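Local coordinates for 2-C-methyl-D-erythritol 2,4-cyclodiphosphate synthase (Thermus thermophilus, PDB 1IV3), which catalyses the conversion of 4-diphosphocytidyl-2-C-methyl-D-erythritol 2-phosphate to 2-C-methyl-D-erythritol 2,4-cyclodiphosphate with release of CMP, a step of non-mevalonate isoprenoid synthesis, at residues R2-E7 against D46-Y52; H10-R16 against P28-A33; D36-H42 against R72-L77; S95-D101 against G128-S134. The protein carries 3 engineered substitutions. All coordinates share one frame; numbering follows the deposited sequence.

Contact 1 (R2-E7 against D46-Y52); sequences RIGYGE and DALLSAY
Arg2 lays its guanidinium flat over one face of the Tyr52 ring, the centres of the two groups 4.1 Å apart and their planes only 11° from parallel, a cation-pi stack. Arg2 CD rests on the same face, 3.3 Å from Tyr52 CZ, a CH-pi contact displaced toward the rim. In the plane of the guanidinium, Arg2 NH1 donates to Ala51 O at 3.0 Å, meeting a lone pair, so stack and bond together fix the rotation of the group; NH2 carries on to Asp125 of the second subunit. Here helix 39-50 packs against strand 3-14 in the alpha/beta subunit; the axes of strand 3-7 and helix 46-50 approach to 5.7 Å, at 144° between their N-to-C directions. Such closeness depends on Gly4 and Gly6: a CB on Gly4 would clash with Ala47 O, which instead receives a CA-H...O contact from Gly4 CA at 3.3 Å. Ala47 CB sits 3.6 Å from Gly6 N. Toward the C-terminal end of the strand segment water takes over, one molecule accepting from Glu7 N and donating to Asp46 OD2, another donating to both Glu7 O and Asp46 OD2, while Asp46 OD1 accepts from Ile57 N.

Contact 2 (H10-R16 against P28-A33); sequences HRLEEGR and PVGALA. With MG (magnesium ion), chain G.
Glu13 and Gly30 form the antiparallel hydrogen-bonded pair at the middle of this two-strand contact: Glu13 N donates to Gly30 O at 2.7 Å and Gly30 N returns a bond to Glu13 O at 2.9 Å. Leu32 N reaches Arg11 O on one side of this pair, with a nearly straight N-H...O angle of 170°, and on the other Gly15 N donates to Pro28 O from above the carbonyl plane. Gly15 belongs to a type II turn from Glu13 to Arg16, where it has positive phi. Gly30 is pressed closely, since a CB there would clash with Arg16 O, which now receives a CA-H...O contact from Gly30 CA at 3.1 Å.

Outside the backbone bonds, the extended Arg16 side chain crosses that of Leu32 at a slant, its NE passing Leu32 CB. Leu12 and Val29 meet through CD1 and CG2 at 4.4 Å, and Glu14 OE1 lies 3.8 Å from Val29 CG1 while forming a salt bridge with Arg102. At the opposite end, Ala31 CB touches His10 CB at 3.7 Å. With CG anti to the carbonyl carbon (chi1 -70°), the imidazole of His10 runs from there to the magnesium ion, which NE2 binds at 2.0 Å. Asp8 and His42 are the other protein ligands. Strand 29-31 thus lies along one border of strand 3-14 as an outermost strand of the mixed sheet within the chain, strand 141-150 takes the other border, and helix 39-50 follows in sequence and brings His42 to the shared metal.

Contact 3 (D36-H42 against R72-L77); sequences DGDAAMH and RSEVFL. Engineered in segment 36-42: Met41 (natural residue Leu). With MG (magnesium ion), chain G.
Asp36 holds Ser73 with both carboxylate oxygens. OD1 of Asp36 accepts from Ser73 N at 2.9 Å on its syn side, with an N-H...O angle of 170°, and Asp36 OD2 accepts from Ser73 OG at a very short 2.4 Å. Placing CG between its own backbone N and carbonyl carbon (chi1 53°) also lets OD2 take Asp38 N, closing an Asx turn. The Ser73 hydroxyl is used twice: His42 NE2 donates to Ser73 OG at 2.8 Å, the oxygen lying 29° out of the imidazole plane. Met41, an engineered residue, sets CB 3.6 Å from Ser73 CB; its chain bends at chi2 and chi3, bringing SD to 4.0 Å from Leu77 CD2.

The close packing is thus at Ser73, between Asp36, His42 and Met41. By contrast, Arg72 lies on the solvent side, its side chain running out from the contact and NE remaining 6.7 Å from Asp36 OD1, while Glu74 turns outward to a salt bridge with Arg78. With Asp36 cut back to an alanine, Ser73 N and OG would probably lose their acceptor, and the hydroxyl could turn away from His42. His42 ND1 binds the magnesium ion at 2.0 Å, making Ser73 a second-shell contact. This metal bond and the bent bond from NE2 to Ser73 OG together probably limit the turning of the imidazole, consistent with NE2 carrying the proton while ND1 offers its lone pair to the metal.

Contact 4 (S95-D101 against G128-S134); sequences SLVLTLD and GLTFKTS
Leu98 and Leu129 lean across one another on one face of the sheet, Leu98 CG 3.8 Å from Leu129 CD1. Leu129 CD1 also lies 4.0 Å from Leu96 CG, so one branch of Leu129 fits against two leucines of the neighbouring strand; its CG, anti to the backbone N (chi1 172°), directs it there. Phe131 continues this face, its CE1 near Leu98 CD1, and helix 109-120 packs over Leu129 and Phe131. The other face is more polar: Thr130 OG1 touches Val97 CG2 at 3.4 Å, and Thr130 OG1 and Leu96 O are both within hydrogen-bonding distance of one water. Lys132 bends at chi2 and chi3, passing CG by Val97 CG1 and sending NZ to Asp8 of the third subunit.

Past the strands, Asp101 OD1 receives two donors from Ser134, N at 2.7 Å and OG at 2.5 Å, the hydroxyl on the syn lone pair and the amide 35° out of the carboxylate plane. Were Asp101 shortened to an alanine, Ser134 N and OG would probably lose the acceptor they share, leaving the hydroxyl less restrained. Five backbone bonds, from Leu96 N to Gly128 O through Leu100 N to Lys132 O, keep the strands in parallel register, the axes of strands 95-99 and 128-132 being 17° apart. Strands 91-99 and 127-132, joined by helix 109-120, form a beta-alpha-beta crossover, whose C-terminal strand ends carry Leu100, Asp101 and residues 131-134 of the substrate-binding site.

From the N terminus, strand 3-14 opens two loops. Its first part meets the end of helix 39-50 in contact 1, while its later part pairs with strand 29-31 in contact 2, which is nested inside the loop closed by contact 1. Contact 3 starts within that loop, at the beginning of the same helix, and closes beyond it on helix 73-86; contacts 1 and 3 therefore cross, and Leu48 touches Leu77 between them. Contacts 2 and 3 share the magnesium ion and one of its waters. Contact 4 follows in series, adding the parallel strands 91-99 and 127-132 to the sheet, with Leu96 and Leu98 packed on Ala40 of contact 3.

Contact 1 (R2-E7 against D46-Y52)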
# COMPACT_ATOMS: atom_id res chain seq x y z
N ARG A 2 -13.58 -10.60 -3.90
CA ARG A 2 -13.43 -9.43 -3.03
C ARG A 2 -11.98 -9.17 -2.65
O ARG A 2 -11.17 -10.09 -2.57
CB ARG A 2 -14.19 -9.62 -1.71
CG ARG A 2 -15.69 -9.56 -1.92
CD ARG A 2 -16.42 -9.58 -0.58
NE ARG A 2 -17.83 -9.37 -0.84
CZ ARG A 2 -18.55 -8.30 -0.58
NH1 ARG A 2 -17.99 -7.26 -0.01
NH2 ARG A 2 -19.85 -8.29 -0.90
N ILE A 3 -11.70 -7.90 -2.40
CA ILE A 3 -10.34 -7.54 -2.03
C ILE A 3 -10.37 -6.66 -0.78
O ILE A 3 -11.37 -5.96 -0.59
CB ILE A 3 -9.57 -6.82 -3.14
CG1 ILE A 3 -8.13 -6.47 -2.73
CG2 ILE A 3 -10.27 -5.55 -3.61
CD1 ILE A 3 -7.14 -6.41 -3.85
N GLY A 4 -9.31 -6.73 0.02
CA GLY A 4 -9.29 -5.84 1.18
C GLY A 4 -7.87 -5.33 1.39
O GLY A 4 -6.93 -6.08 1.13
N TYR A 5 -7.74 -4.08 1.84
CA TYR A 5 -6.41 -3.51 2.05
C TYR A 5 -6.33 -2.97 3.46
O TYR A 5 -7.27 -2.27 3.87
CB TYR A 5 -6.18 -2.42 1.00
CG TYR A 5 -4.82 -1.78 1.13
CD1 TYR A 5 -3.68 -2.51 0.81
CD2 TYR A 5 -4.72 -0.45 1.55
CE1 TYR A 5 -2.44 -1.90 0.93
CE2 TYR A 5 -3.48 0.15 1.67
CZ TYR A 5 -2.36 -0.59 1.36
OH TYR A 5 -1.11 0.01 1.48
N GLY A 6 -5.28 -3.22 4.23
CA GLY A 6 -5.16 -2.61 5.54
C GLY A 6 -3.70 -2.33 5.87
O GLY A 6 -2.78 -2.88 5.25
N GLU A 7 -3.54 -1.46 6.85
CA GLU A 7 -2.27 -0.96 7.29
C GLU A 7 -2.25 -0.86 8.82
O GLU A 7 -3.30 -0.69 9.44
CB GLU A 7 -1.97 0.45 6.77
CG GLU A 7 -1.95 0.65 5.27
CD GLU A 7 -1.50 2.10 4.99
OE1 GLU A 7 -0.65 2.59 5.77
OE2 GLU A 7 -1.95 2.72 4.03
N ASP A 46 -7.68 -5.58 9.67
CA ASP A 46 -8.32 -4.47 8.97
C ASP A 46 -8.60 -4.82 7.51
O ASP A 46 -9.66 -4.48 6.97
CB ASP A 46 -7.49 -3.19 9.04
CG ASP A 46 -7.76 -2.33 10.26
OD1 ASP A 46 -8.73 -2.61 10.99
OD2 ASP A 46 -7.01 -1.35 10.50
N ALA A 47 -7.68 -5.50 6.82
CA ALA A 47 -7.89 -5.84 5.42
C ALA A 47 -9.10 -6.76 5.26
O ALA A 47 -9.91 -6.58 4.34
CB ALA A 47 -6.65 -6.51 4.84
N LEU A 48 -9.23 -7.77 6.15
CA LEU A 48 -10.39 -8.66 6.13
C LEU A 48 -11.68 -7.91 6.36
O LEU A 48 -12.66 -8.08 5.63
CB LEU A 48 -10.22 -9.73 7.22
CG LEU A 48 -9.12 -10.78 6.96
CD1 LEU A 48 -8.91 -11.66 8.21
CD2 LEU A 48 -9.45 -11.68 5.77
N LEU A 49 -11.69 -7.07 7.40
CA LEU A 49 -12.90 -6.29 7.70
C LEU A 49 -13.26 -5.43 6.52
O LEU A 49 -14.41 -5.30 6.09
CB LEU A 49 -12.68 -5.43 8.94
CG LEU A 49 -12.45 -6.17 10.27
CD1 LEU A 49 -12.20 -5.16 11.39
CD2 LEU A 49 -13.63 -7.07 10.59
N SER A 50 -12.23 -4.78 5.98
CA SER A 50 -12.38 -3.88 4.84
C SER A 50 -13.02 -4.57 3.64
O SER A 50 -13.82 -3.96 2.92
CB SER A 50 -10.99 -3.32 4.47
OG SER A 50 -11.18 -2.15 3.67
N ALA A 51 -12.66 -5.83 3.41
CA ALA A 51 -13.19 -6.57 2.26
C ALA A 51 -14.71 -6.68 2.30
O ALA A 51 -15.30 -6.96 1.26
CB ALA A 51 -12.58 -7.96 2.16
N TYR A 52 -15.32 -6.49 3.47
CA TYR A 52 -16.77 -6.53 3.57
C TYR A 52 -17.35 -5.24 4.11
O TYR A 52 -18.53 -5.18 4.44
CB TYR A 52 -17.21 -7.71 4.45
CG TYR A 52 -17.29 -8.97 3.63
CD1 TYR A 52 -16.12 -9.69 3.37
CD2 TYR A 52 -18.50 -9.41 3.11
CE1 TYR A 52 -16.16 -10.84 2.61
CE2 TYR A 52 -18.54 -10.57 2.35
CZ TYR A 52 -17.38 -11.27 2.12
OH TYR A 52 -17.40 -12.42 1.37
O HOH W 1 -9.22 -0.38 4.21
O HOH W 2 -6.11 -0.38 8.06
O HOH W 3 -4.75 -1.81 11.58

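Contact 2 (H10-R16 against P28-A33)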
# COMPACT_ATOMS: atom_id res chain seq x y z
N HIS A 10 3.30 0.91 14.56
CA HIS A 10 3.51 1.16 15.97
C HIS A 10 4.91 1.72 16.21
O HIS A 10 5.87 1.31 15.56
CB HIS A 10 3.36 -0.08 16.85
CG HIS A 10 1.92 -0.50 16.88
ND1 HIS A 10 1.03 -0.06 17.84
CD2 HIS A 10 1.21 -1.30 16.05
CE1 HIS A 10 -0.16 -0.59 17.60
NE2 HIS A 10 -0.08 -1.35 16.52
N ARG A 11 4.93 2.62 17.19
CA ARG A 11 6.19 3.14 17.69
C ARG A 11 6.90 1.95 18.34
O ARG A 11 6.31 1.13 19.03
CB ARG A 11 5.96 4.26 18.69
CG ARG A 11 7.08 5.22 18.98
CD ARG A 11 6.50 6.55 19.49
NE ARG A 11 6.51 7.56 18.44
CZ ARG A 11 7.60 7.99 17.80
NH1 ARG A 11 8.80 7.50 18.10
NH2 ARG A 11 7.49 8.91 16.85
N LEU A 12 8.21 1.92 18.09
CA LEU A 12 8.97 0.83 18.71
C LEU A 12 9.77 1.38 19.89
O LEU A 12 10.39 2.44 19.81
CB LEU A 12 9.87 0.20 17.66
CG LEU A 12 9.19 -0.69 16.62
CD1 LEU A 12 10.16 -0.95 15.48
CD2 LEU A 12 8.70 -1.99 17.25
N GLU A 13 9.77 0.66 21.02
CA GLU A 13 10.62 1.17 22.10
C GLU A 13 11.49 0.08 22.69
O GLU A 13 11.14 -1.10 22.74
CB GLU A 13 9.74 1.83 23.16
CG GLU A 13 10.11 3.29 23.41
CD GLU A 13 8.95 4.23 23.11
OE1 GLU A 13 7.80 3.76 23.15
OE2 GLU A 13 9.21 5.43 22.85
N GLU A 14 12.67 0.52 23.17
CA GLU A 14 13.62 -0.40 23.76
C GLU A 14 13.05 -1.17 24.95
O GLU A 14 12.36 -0.62 25.81
CB GLU A 14 14.89 0.38 24.17
CG GLU A 14 16.08 -0.10 23.35
CD GLU A 14 16.58 0.99 22.42
OE1 GLU A 14 17.06 0.68 21.31
OE2 GLU A 14 16.47 2.17 22.81
N GLY A 15 13.36 -2.47 24.95
CA GLY A 15 13.08 -3.43 25.98
C GLY A 15 11.64 -3.86 26.08
O GLY A 15 11.24 -4.50 27.04
N ARG A 16 10.80 -3.55 25.10
CA ARG A 16 9.44 -4.09 25.09
C ARG A 16 9.40 -5.34 24.24
O ARG A 16 10.15 -5.44 23.25
CB ARG A 16 8.49 -3.04 24.53
CG ARG A 16 8.13 -1.89 25.45
CD ARG A 16 7.10 -0.98 24.79
NE ARG A 16 7.24 0.40 25.27
CZ ARG A 16 6.87 0.76 26.50
NH1 ARG A 16 6.36 -0.16 27.30
NH2 ARG A 16 7.02 2.01 26.90
N PRO A 28 15.58 -6.28 20.54
CA PRO A 28 15.95 -5.19 21.45
C PRO A 28 14.83 -4.16 21.57
O PRO A 28 14.92 -3.27 22.42
CB PRO A 28 17.16 -4.54 20.77
CG PRO A 28 16.94 -4.81 19.31
CD PRO A 28 16.28 -6.17 19.24
N VAL A 29 13.80 -4.23 20.73
CA VAL A 29 12.76 -3.20 20.65
C VAL A 29 11.40 -3.83 20.40
O VAL A 29 11.27 -4.87 19.74
CB VAL A 29 13.03 -2.17 19.54
CG1 VAL A 29 14.34 -1.43 19.80
CG2 VAL A 29 13.07 -2.82 18.16
N GLY A 30 10.34 -3.23 20.92
CA GLY A 30 9.02 -3.85 20.78
C GLY A 30 7.98 -2.75 20.74
O GLY A 30 8.26 -1.57 20.93
N ALA A 31 6.73 -3.10 20.45
CA ALA A 31 5.82 -1.96 20.35
C ALA A 31 5.51 -1.43 21.75
O ALA A 31 5.40 -2.15 22.74
CB ALA A 31 4.58 -2.31 19.55
N LEU A 32 5.42 -0.11 21.78
CA LEU A 32 4.93 0.65 22.91
C LEU A 32 3.44 0.86 22.64
O LEU A 32 3.10 1.50 21.64
CB LEU A 32 5.68 1.97 23.05
CG LEU A 32 4.87 3.17 23.55
CD1 LEU A 32 5.58 3.79 24.75
CD2 LEU A 32 4.65 4.19 22.45
N ALA A 33 2.57 0.30 23.48
CA ALA A 33 1.16 0.42 23.14
C ALA A 33 0.24 -0.25 24.15
O ALA A 33 0.67 -0.78 25.17
CB ALA A 33 0.89 -0.19 21.76
MG MG G . -1.75 -1.90 15.61
O HOH W 4 2.60 3.15 18.67
O HOH W 5 -3.42 -0.37 16.19

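Contact 3 (D36-H42 against R72-L77)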
# COMPACT_ATOMS: atom_id res chain seq x y z
N ASP A 36 -0.85 -5.74 21.91
CA ASP A 36 0.48 -6.34 21.74
C ASP A 36 1.22 -5.63 20.63
O ASP A 36 2.38 -5.90 20.31
CB ASP A 36 0.38 -7.83 21.45
CG ASP A 36 -0.53 -8.15 20.27
OD1 ASP A 36 -1.01 -9.31 20.21
OD2 ASP A 36 -0.75 -7.24 19.44
N GLY A 37 0.53 -4.69 19.98
CA GLY A 37 1.17 -3.96 18.90
C GLY A 37 1.63 -4.80 17.72
O GLY A 37 2.54 -4.38 16.98
N ASP A 38 1.01 -5.95 17.51
CA ASP A 38 1.35 -6.81 16.38
C ASP A 38 0.80 -6.24 15.07
O ASP A 38 -0.37 -6.43 14.69
CB ASP A 38 0.78 -8.21 16.58
CG ASP A 38 1.28 -9.26 15.62
OD1 ASP A 38 1.47 -8.98 14.41
OD2 ASP A 38 1.44 -10.41 16.08
N ALA A 39 1.65 -5.50 14.37
CA ALA A 39 1.23 -4.76 13.18
C ALA A 39 0.75 -5.66 12.06
O ALA A 39 -0.15 -5.31 11.29
CB ALA A 39 2.42 -3.89 12.77
N ALA A 40 1.35 -6.84 11.91
CA ALA A 40 0.95 -7.83 10.92
C ALA A 40 -0.49 -8.25 11.17
O ALA A 40 -1.36 -8.18 10.31
CB ALA A 40 1.83 -9.08 10.97
N MET A 41 -0.74 -8.70 12.41
CA MET A 41 -2.09 -9.10 12.76
C MET A 41 -3.06 -7.94 12.54
O MET A 41 -4.16 -8.13 12.00
CB MET A 41 -2.21 -9.54 14.21
CG MET A 41 -1.64 -10.90 14.58
SD MET A 41 -2.54 -12.34 13.95
CE MET A 41 -1.57 -12.79 12.57
N HIS A 42 -2.70 -6.72 12.95
CA HIS A 42 -3.67 -5.63 12.82
C HIS A 42 -3.98 -5.28 11.37
O HIS A 42 -5.15 -5.09 11.03
CB HIS A 42 -3.16 -4.37 13.52
CG HIS A 42 -3.16 -4.54 15.01
ND1 HIS A 42 -2.72 -3.59 15.88
CD2 HIS A 42 -3.59 -5.60 15.75
CE1 HIS A 42 -2.86 -4.03 17.13
NE2 HIS A 42 -3.38 -5.25 17.07
N ARG A 72 -4.84 -11.01 22.98
CA ARG A 72 -3.88 -11.11 21.89
C ARG A 72 -4.50 -10.71 20.56
O ARG A 72 -5.67 -10.98 20.31
CB ARG A 72 -3.40 -12.55 21.67
CG ARG A 72 -2.59 -13.24 22.74
CD ARG A 72 -2.04 -14.52 22.10
NE ARG A 72 -1.40 -15.35 23.10
CZ ARG A 72 -0.57 -16.36 22.83
NH1 ARG A 72 -0.27 -16.66 21.58
NH2 ARG A 72 -0.07 -17.02 23.85
N SER A 73 -3.72 -10.11 19.66
CA SER A 73 -4.27 -9.68 18.38
C SER A 73 -4.80 -10.80 17.50
O SER A 73 -5.68 -10.61 16.64
CB SER A 73 -3.17 -8.89 17.64
OG SER A 73 -2.90 -7.70 18.38
N GLU A 74 -4.30 -12.03 17.69
CA GLU A 74 -4.86 -13.16 16.94
C GLU A 74 -6.35 -13.36 17.23
O GLU A 74 -7.12 -13.83 16.39
CB GLU A 74 -4.11 -14.46 17.27
CG GLU A 74 -4.93 -15.71 16.93
CD GLU A 74 -4.16 -16.99 17.19
OE1 GLU A 74 -3.16 -16.91 17.94
OE2 GLU A 74 -4.56 -18.03 16.63
N VAL A 75 -6.81 -12.98 18.42
CA VAL A 75 -8.23 -13.10 18.74
C VAL A 75 -9.09 -12.18 17.88
O VAL A 75 -10.22 -12.50 17.50
CB VAL A 75 -8.46 -12.77 20.23
CG1 VAL A 75 -9.93 -12.53 20.52
CG2 VAL A 75 -7.88 -13.90 21.07
N PHE A 76 -8.54 -11.01 17.57
CA PHE A 76 -9.22 -10.07 16.70
C PHE A 76 -9.23 -10.63 15.28
O PHE A 76 -10.25 -10.55 14.60
CB PHE A 76 -8.53 -8.71 16.68
CG PHE A 76 -8.33 -8.16 18.08
CD1 PHE A 76 -9.21 -8.51 19.10
CD2 PHE A 76 -7.28 -7.29 18.34
CE1 PHE A 76 -9.01 -8.03 20.38
CE2 PHE A 76 -7.08 -6.81 19.63
CZ PHE A 76 -7.95 -7.18 20.65
N LEU A 77 -8.10 -11.17 14.84
CA LEU A 77 -8.04 -11.69 13.48
C LEU A 77 -9.05 -12.80 13.28
O LEU A 77 -9.79 -12.85 12.30
CB LEU A 77 -6.62 -12.20 13.19
CG LEU A 77 -6.53 -12.88 11.81
CD1 LEU A 77 -6.14 -11.83 10.77
CD2 LEU A 77 -5.57 -14.04 11.88
MG MG G . -1.75 -1.90 15.61
O HOH W 5 -3.42 -0.37 16.19

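Contact 4 (S95-D101 against G128-S134)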
# COMPACT_ATOMS: atom_id res chain seq x y z
N SER A 95 -1.25 -11.18 1.25
CA SER A 95 0.07 -10.74 0.83
C SER A 95 0.40 -9.50 1.63
O SER A 95 -0.38 -8.55 1.57
CB SER A 95 0.08 -10.43 -0.67
OG SER A 95 1.40 -10.04 -1.05
N LEU A 96 1.50 -9.52 2.39
CA LEU A 96 1.77 -8.33 3.19
C LEU A 96 3.25 -8.05 3.33
O LEU A 96 4.06 -8.95 3.16
CB LEU A 96 1.18 -8.48 4.59
CG LEU A 96 1.85 -9.53 5.48
CD1 LEU A 96 1.50 -9.32 6.95
CD2 LEU A 96 1.41 -10.93 5.07
N VAL A 97 3.52 -6.78 3.64
CA VAL A 97 4.89 -6.33 3.84
C VAL A 97 5.04 -5.81 5.26
O VAL A 97 4.24 -4.99 5.72
CB VAL A 97 5.26 -5.18 2.89
CG1 VAL A 97 6.70 -4.77 3.03
CG2 VAL A 97 4.96 -5.60 1.44
N LEU A 98 6.09 -6.29 5.91
CA LEU A 98 6.51 -5.76 7.19
C LEU A 98 7.79 -4.95 7.02
O LEU A 98 8.74 -5.45 6.42
CB LEU A 98 6.77 -6.87 8.20
CG LEU A 98 5.65 -7.89 8.32
CD1 LEU A 98 5.98 -8.84 9.48
CD2 LEU A 98 4.30 -7.22 8.53
N THR A 99 7.74 -3.74 7.58
CA THR A 99 8.86 -2.82 7.48
C THR A 99 9.33 -2.41 8.86
O THR A 99 8.55 -1.93 9.68
CB THR A 99 8.46 -1.57 6.67
OG1 THR A 99 7.98 -1.97 5.38
CG2 THR A 99 9.65 -0.67 6.46
N LEU A 100 10.61 -2.62 9.12
CA LEU A 100 11.23 -2.20 10.38
C LEU A 100 12.75 -2.32 10.25
O LEU A 100 13.24 -3.18 9.51
CB LEU A 100 10.70 -3.00 11.56
CG LEU A 100 11.19 -4.43 11.76
CD1 LEU A 100 10.56 -5.06 13.01
CD2 LEU A 100 10.89 -5.29 10.55
N ASP A 101 13.48 -1.43 10.92
CA ASP A 101 14.93 -1.42 10.74
C ASP A 101 15.62 -2.48 11.59
O ASP A 101 16.71 -2.93 11.25
CB ASP A 101 15.47 -0.01 11.04
CG ASP A 101 14.93 1.00 10.04
OD1 ASP A 101 13.95 0.72 9.32
OD2 ASP A 101 15.50 2.11 9.93
N GLY A 128 1.84 -14.53 1.35
CA GLY A 128 2.94 -13.79 0.73
C GLY A 128 3.49 -12.79 1.73
O GLY A 128 2.97 -11.69 1.82
N LEU A 129 4.52 -13.17 2.47
CA LEU A 129 5.10 -12.31 3.50
C LEU A 129 6.44 -11.80 3.01
O LEU A 129 7.29 -12.63 2.66
CB LEU A 129 5.23 -13.13 4.79
CG LEU A 129 5.99 -12.46 5.93
CD1 LEU A 129 5.36 -11.13 6.33
CD2 LEU A 129 6.05 -13.39 7.15
N THR A 130 6.65 -10.48 2.93
CA THR A 130 7.98 -9.99 2.57
C THR A 130 8.44 -9.01 3.65
O THR A 130 7.59 -8.42 4.32
CB THR A 130 8.03 -9.27 1.21
OG1 THR A 130 7.11 -8.17 1.23
CG2 THR A 130 7.57 -10.20 0.10
N PHE A 131 9.75 -8.82 3.79
CA PHE A 131 10.36 -8.02 4.84
C PHE A 131 11.20 -6.90 4.25
O PHE A 131 11.90 -7.16 3.27
CB PHE A 131 11.29 -8.89 5.71
CG PHE A 131 10.67 -10.12 6.32
CD1 PHE A 131 9.39 -10.13 6.84
CD2 PHE A 131 11.40 -11.30 6.36
CE1 PHE A 131 8.88 -11.29 7.40
CE2 PHE A 131 10.90 -12.45 6.91
CZ PHE A 131 9.62 -12.46 7.44
N LYS A 132 11.09 -5.73 4.85
CA LYS A 132 11.85 -4.57 4.44
C LYS A 132 12.33 -3.82 5.68
O LYS A 132 11.77 -3.93 6.77
CB LYS A 132 11.04 -3.59 3.59
CG LYS A 132 10.36 -4.18 2.39
CD LYS A 132 11.31 -4.55 1.26
CE LYS A 132 12.21 -3.39 0.87
NZ LYS A 132 13.15 -3.82 -0.22
N THR A 133 13.38 -3.02 5.45
CA THR A 133 13.75 -2.02 6.43
C THR A 133 13.33 -0.65 5.87
O THR A 133 13.03 -0.58 4.68
CB THR A 133 15.26 -1.93 6.72
OG1 THR A 133 15.85 -1.21 5.63
CG2 THR A 133 15.89 -3.31 6.75
N SER A 134 13.32 0.38 6.70
CA SER A 134 12.82 1.68 6.25
C SER A 134 13.93 2.50 5.59
O SER A 134 13.67 3.61 5.15
CB SER A 134 12.28 2.48 7.43
OG SER A 134 13.35 2.93 8.26
O HOH W 6 4.48 -9.08 0.41